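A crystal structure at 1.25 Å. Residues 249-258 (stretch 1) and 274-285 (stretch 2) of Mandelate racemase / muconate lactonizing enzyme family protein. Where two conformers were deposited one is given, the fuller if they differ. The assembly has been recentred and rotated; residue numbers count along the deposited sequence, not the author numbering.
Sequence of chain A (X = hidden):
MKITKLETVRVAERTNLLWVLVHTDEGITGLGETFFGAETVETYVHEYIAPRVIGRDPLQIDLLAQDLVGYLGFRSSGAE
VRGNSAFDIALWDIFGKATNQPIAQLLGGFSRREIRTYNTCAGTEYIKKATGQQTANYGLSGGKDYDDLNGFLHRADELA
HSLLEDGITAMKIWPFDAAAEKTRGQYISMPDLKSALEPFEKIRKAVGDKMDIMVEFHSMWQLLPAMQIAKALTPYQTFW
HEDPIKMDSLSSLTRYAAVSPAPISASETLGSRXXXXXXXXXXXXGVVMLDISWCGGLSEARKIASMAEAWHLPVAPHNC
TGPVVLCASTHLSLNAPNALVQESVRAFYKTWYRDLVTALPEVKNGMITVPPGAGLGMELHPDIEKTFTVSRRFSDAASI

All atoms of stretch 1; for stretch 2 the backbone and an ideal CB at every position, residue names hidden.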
# COMPACT_ATOMS: atom_id res chain seq x y z
N SER A 249 12.75 3.13 15.41
CA SER A 249 11.62 2.72 14.57
C SER A 249 11.79 3.45 13.24
O SER A 249 11.41 4.61 13.10
CB SER A 249 10.28 3.07 15.21
OG SER A 249 9.97 2.25 16.33
N LEU A 250 12.41 2.77 12.27
CA LEU A 250 12.85 3.41 11.04
C LEU A 250 11.74 3.94 10.15
O LEU A 250 11.99 4.81 9.32
CB LEU A 250 13.77 2.47 10.26
CG LEU A 250 15.03 2.07 11.02
CD1 LEU A 250 15.77 0.96 10.30
CD2 LEU A 250 15.95 3.27 11.26
N SER A 251 10.52 3.43 10.30
CA SER A 251 9.43 3.93 9.48
C SER A 251 9.20 5.44 9.65
O SER A 251 8.70 6.09 8.73
CB SER A 251 8.15 3.13 9.71
OG SER A 251 7.70 3.29 11.04
N SER A 252 9.58 6.00 10.80
CA SER A 252 9.49 7.45 10.98
C SER A 252 10.29 8.25 9.95
O SER A 252 9.98 9.41 9.68
CB SER A 252 9.95 7.86 12.38
OG SER A 252 9.01 7.48 13.36
N LEU A 253 11.31 7.64 9.37
CA LEU A 253 12.15 8.33 8.39
C LEU A 253 11.39 8.73 7.12
O LEU A 253 11.78 9.67 6.44
CB LEU A 253 13.37 7.49 8.03
CG LEU A 253 14.33 7.24 9.18
CD1 LEU A 253 15.44 6.32 8.72
CD2 LEU A 253 14.91 8.54 9.70
N THR A 254 10.30 8.04 6.80
CA THR A 254 9.57 8.38 5.58
C THR A 254 9.01 9.80 5.64
O THR A 254 9.03 10.54 4.65
CB THR A 254 8.46 7.36 5.26
OG1 THR A 254 7.42 7.46 6.24
CG2 THR A 254 9.04 5.96 5.27
N ARG A 255 8.53 10.19 6.80
CA ARG A 255 8.02 11.54 6.93
C ARG A 255 9.11 12.58 6.90
O ARG A 255 8.93 13.67 6.35
CB ARG A 255 7.21 11.66 8.19
CG ARG A 255 5.98 10.80 8.11
CD ARG A 255 5.16 10.94 9.33
NE ARG A 255 4.71 12.32 9.53
CZ ARG A 255 3.99 12.67 10.58
NH1 ARG A 255 3.67 11.75 11.48
NH2 ARG A 255 3.60 13.93 10.74
N TYR A 256 10.26 12.25 7.48
CA TYR A 256 11.40 13.15 7.45
C TYR A 256 11.85 13.37 6.00
O TYR A 256 12.08 14.50 5.58
CB TYR A 256 12.54 12.60 8.29
CG TYR A 256 13.70 13.55 8.37
CD1 TYR A 256 13.75 14.54 9.35
CD2 TYR A 256 14.74 13.48 7.46
CE1 TYR A 256 14.81 15.43 9.41
CE2 TYR A 256 15.80 14.38 7.51
CZ TYR A 256 15.84 15.34 8.49
OH TYR A 256 16.89 16.23 8.54
N ALA A 257 11.98 12.28 5.25
CA ALA A 257 12.44 12.37 3.87
C ALA A 257 11.48 13.18 3.00
O ALA A 257 11.89 13.78 2.01
CB ALA A 257 12.65 10.98 3.29
N ALA A 258 10.21 13.22 3.39
CA ALA A 258 9.19 13.95 2.65
C ALA A 258 9.42 15.46 2.66
O ALA A 258 8.97 16.17 1.76
CB ALA A 258 7.81 13.62 3.18
N UNK A 274 20.51 -6.84 8.54
CA UNK A 274 19.07 -6.86 8.75
C UNK A 274 18.53 -5.48 9.12
O UNK A 274 17.44 -5.09 8.67
CB UNK A 274 18.71 -7.87 9.84
N UNK A 275 19.29 -4.71 9.90
CA UNK A 275 18.89 -3.33 10.18
C UNK A 275 18.91 -2.49 8.91
O UNK A 275 18.07 -1.61 8.72
CB UNK A 275 19.81 -2.71 11.23
N UNK A 276 19.87 -2.76 8.04
CA UNK A 276 19.98 -2.02 6.79
C UNK A 276 18.94 -2.44 5.77
O UNK A 276 18.46 -1.60 5.00
CB UNK A 276 21.38 -2.20 6.20
N UNK A 277 18.53 -3.70 5.79
CA UNK A 277 17.34 -4.09 5.03
C UNK A 277 16.14 -3.26 5.49
O UNK A 277 15.40 -2.71 4.67
CB UNK A 277 17.05 -5.58 5.19
N UNK A 278 15.94 -3.18 6.80
CA UNK A 278 14.83 -2.41 7.34
C UNK A 278 14.91 -0.95 6.88
O UNK A 278 13.90 -0.35 6.51
CB UNK A 278 14.82 -2.49 8.87
N UNK A 279 16.11 -0.38 6.89
CA UNK A 279 16.29 1.00 6.45
C UNK A 279 15.93 1.14 4.98
O UNK A 279 15.19 2.05 4.58
CB UNK A 279 17.73 1.46 6.69
N UNK A 280 16.46 0.25 4.14
CA UNK A 280 16.15 0.31 2.72
C UNK A 280 14.65 0.14 2.43
O UNK A 280 14.09 0.79 1.54
CB UNK A 280 16.95 -0.77 1.98
N UNK A 281 13.99 -0.72 3.20
CA UNK A 281 12.56 -0.97 3.03
C UNK A 281 11.69 0.23 3.35
O UNK A 281 10.51 0.25 2.96
CB UNK A 281 12.13 -2.15 3.91
N UNK A 282 12.22 1.23 4.05
CA UNK A 282 11.42 2.41 4.33
C UNK A 282 11.15 3.23 3.09
O UNK A 282 10.20 4.00 3.07
CB UNK A 282 12.11 3.28 5.38
N UNK A 283 11.98 3.09 2.06
CA UNK A 283 11.88 3.97 0.90
C UNK A 283 12.46 5.35 1.13
O UNK A 283 12.33 6.22 0.27
CB UNK A 283 10.41 4.11 0.48
N UNK A 284 13.11 5.56 2.28
CA UNK A 284 13.64 6.86 2.65
C UNK A 284 15.17 6.86 2.78
O UNK A 284 15.76 7.87 3.14
CB UNK A 284 13.01 7.31 3.97
N UNK A 285 15.81 5.73 2.49
CA UNK A 285 17.25 5.63 2.68
C UNK A 285 17.99 6.57 1.74
O UNK A 285 17.58 6.78 0.60
CB UNK A 285 17.72 4.19 2.46

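Positions 274 to 282 have helical backbone angles; each is judged by where its CA-to-CB bond points. At 274 the ideal CB has nothing of stretch 1 within 5.5 Å, and stretch 1 sets no preference; the residue is Trp274. Position 275 points sideways and is equally free by this test; its carbonyl O, 3.8 Å from Leu250 CD1, is the nearer feature, and the residue is Ala275. Positions 276 and 277 point away, unconstrained by stretch 1. They are Phe276 and Arg277.

Position 278 points toward stretch 1, its ideal CB 3.9 Å from Leu250 CD1. Leu250 CD1 packs against the CB itself and offers no polar partner, so many side chains fit if their ends turn elsewhere. The residue is Asp278: its CB lies 3.8 Å from Leu250 CD1, and both carboxylate oxygens are hydrogen-bonded elsewhere in the structure.

At 279 the bond runs sideways, yet the ideal CB is 4.1 Å from Leu250 CD1, and Leu253 CD1 lies 5.7 Å from that ideal CB, within reach of a longer chain. An aliphatic chain such as leucine, isoleucine or methionine could use both. Leu279, with chi1 t and chi2 p, brings CD1 to 3.6 Å from Leu253 CD1 while its CB packs against Leu250 CD1.

Positions 280 and 281 are out of reach. They hold Leu280 and Glu281; Glu281 OE2 accepts a salt-bridging hydrogen bond from Arg277 NE at 2.8 Å.

Position 282 points toward stretch 1, with its ideal CB 4.1 Å from Thr254 CG2 and 4.2 Å from Leu250 O. A small or beta-branched side chain suits this setting: alanine, serine, threonine or valine. In Thr282, chi1 is p; CG2 lies 3.4 Å from Leu250 O and 3.9 Å from Leu250 CB, while OG1 donates to Leu279 O at 2.7 Å.

At 283 phi/psi is 78/7, the first departure from helical angles. An ideal CB would jam against the preceding carbonyl O, which calls for glycine irrespective of stretch 1. The residue is Gly283.

Position 284 points toward stretch 1, its ideal CB 3.6 Å from Leu253 O, 3.7 Å from Ala257 CB and 3.9 Å from Thr254 CA. Such close backbone and methyl neighbours favour a small apolar side chain. Ala284 supplies one methyl, its CB packing 4.1 Å from Leu253 CB and 3.7 Å from Ala257 CB; its N donates to Thr282 OG1 at 2.9 Å.

Position 285 points away; the residue is Ala285. No hydrogen bond crosses between the stretches, so their contact rests on packing.

Stretch 2 274-285: WAFRDLLETGAA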
# COMPACT_ATOMS: atom_id res chain seq x y z
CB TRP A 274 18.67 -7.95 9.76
CG TRP A 274 18.90 -9.31 9.16
CD1 TRP A 274 17.99 -10.06 8.47
CD2 TRP A 274 20.13 -10.05 9.14
NE1 TRP A 274 18.58 -11.21 8.02
CE2 TRP A 274 19.89 -11.23 8.41
CE3 TRP A 274 21.41 -9.83 9.66
CZ2 TRP A 274 20.88 -12.20 8.20
CZ3 TRP A 274 22.39 -10.79 9.44
CH2 TRP A 274 22.12 -11.96 8.72
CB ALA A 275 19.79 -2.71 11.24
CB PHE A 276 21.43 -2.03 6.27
CG PHE A 276 22.33 -1.17 7.09
CD1 PHE A 276 22.47 0.18 6.80
CD2 PHE A 276 22.96 -1.67 8.22
CE1 PHE A 276 23.26 1.00 7.60
CE2 PHE A 276 23.75 -0.84 9.03
CZ PHE A 276 23.90 0.49 8.72
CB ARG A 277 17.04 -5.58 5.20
CG ARG A 277 15.60 -5.96 4.82
CD ARG A 277 15.36 -7.46 4.93
NE ARG A 277 13.92 -7.75 4.89
CZ ARG A 277 13.34 -8.84 5.40
NH1 ARG A 277 14.06 -9.79 5.96
NH2 ARG A 277 12.02 -8.96 5.34
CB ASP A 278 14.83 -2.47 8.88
CG ASP A 278 14.46 -3.85 9.44
OD1 ASP A 278 14.03 -4.74 8.68
OD2 ASP A 278 14.59 -4.00 10.67
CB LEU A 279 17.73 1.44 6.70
CG LEU A 279 18.13 2.82 6.18
CD1 LEU A 279 17.35 3.90 6.90
CD2 LEU A 279 19.62 3.02 6.32
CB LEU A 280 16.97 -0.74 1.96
CG LEU A 280 18.49 -0.54 1.99
CD1 LEU A 280 19.22 -1.75 1.43
CD2 LEU A 280 18.88 0.71 1.22
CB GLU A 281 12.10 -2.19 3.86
CG GLU A 281 12.54 -3.54 3.32
CD GLU A 281 11.97 -4.72 4.09
OE1 GLU A 281 11.30 -4.52 5.13
OE2 GLU A 281 12.18 -5.87 3.66
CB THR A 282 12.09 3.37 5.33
OG1 THR A 282 13.26 3.94 4.74
CG2 THR A 282 12.41 2.67 6.65
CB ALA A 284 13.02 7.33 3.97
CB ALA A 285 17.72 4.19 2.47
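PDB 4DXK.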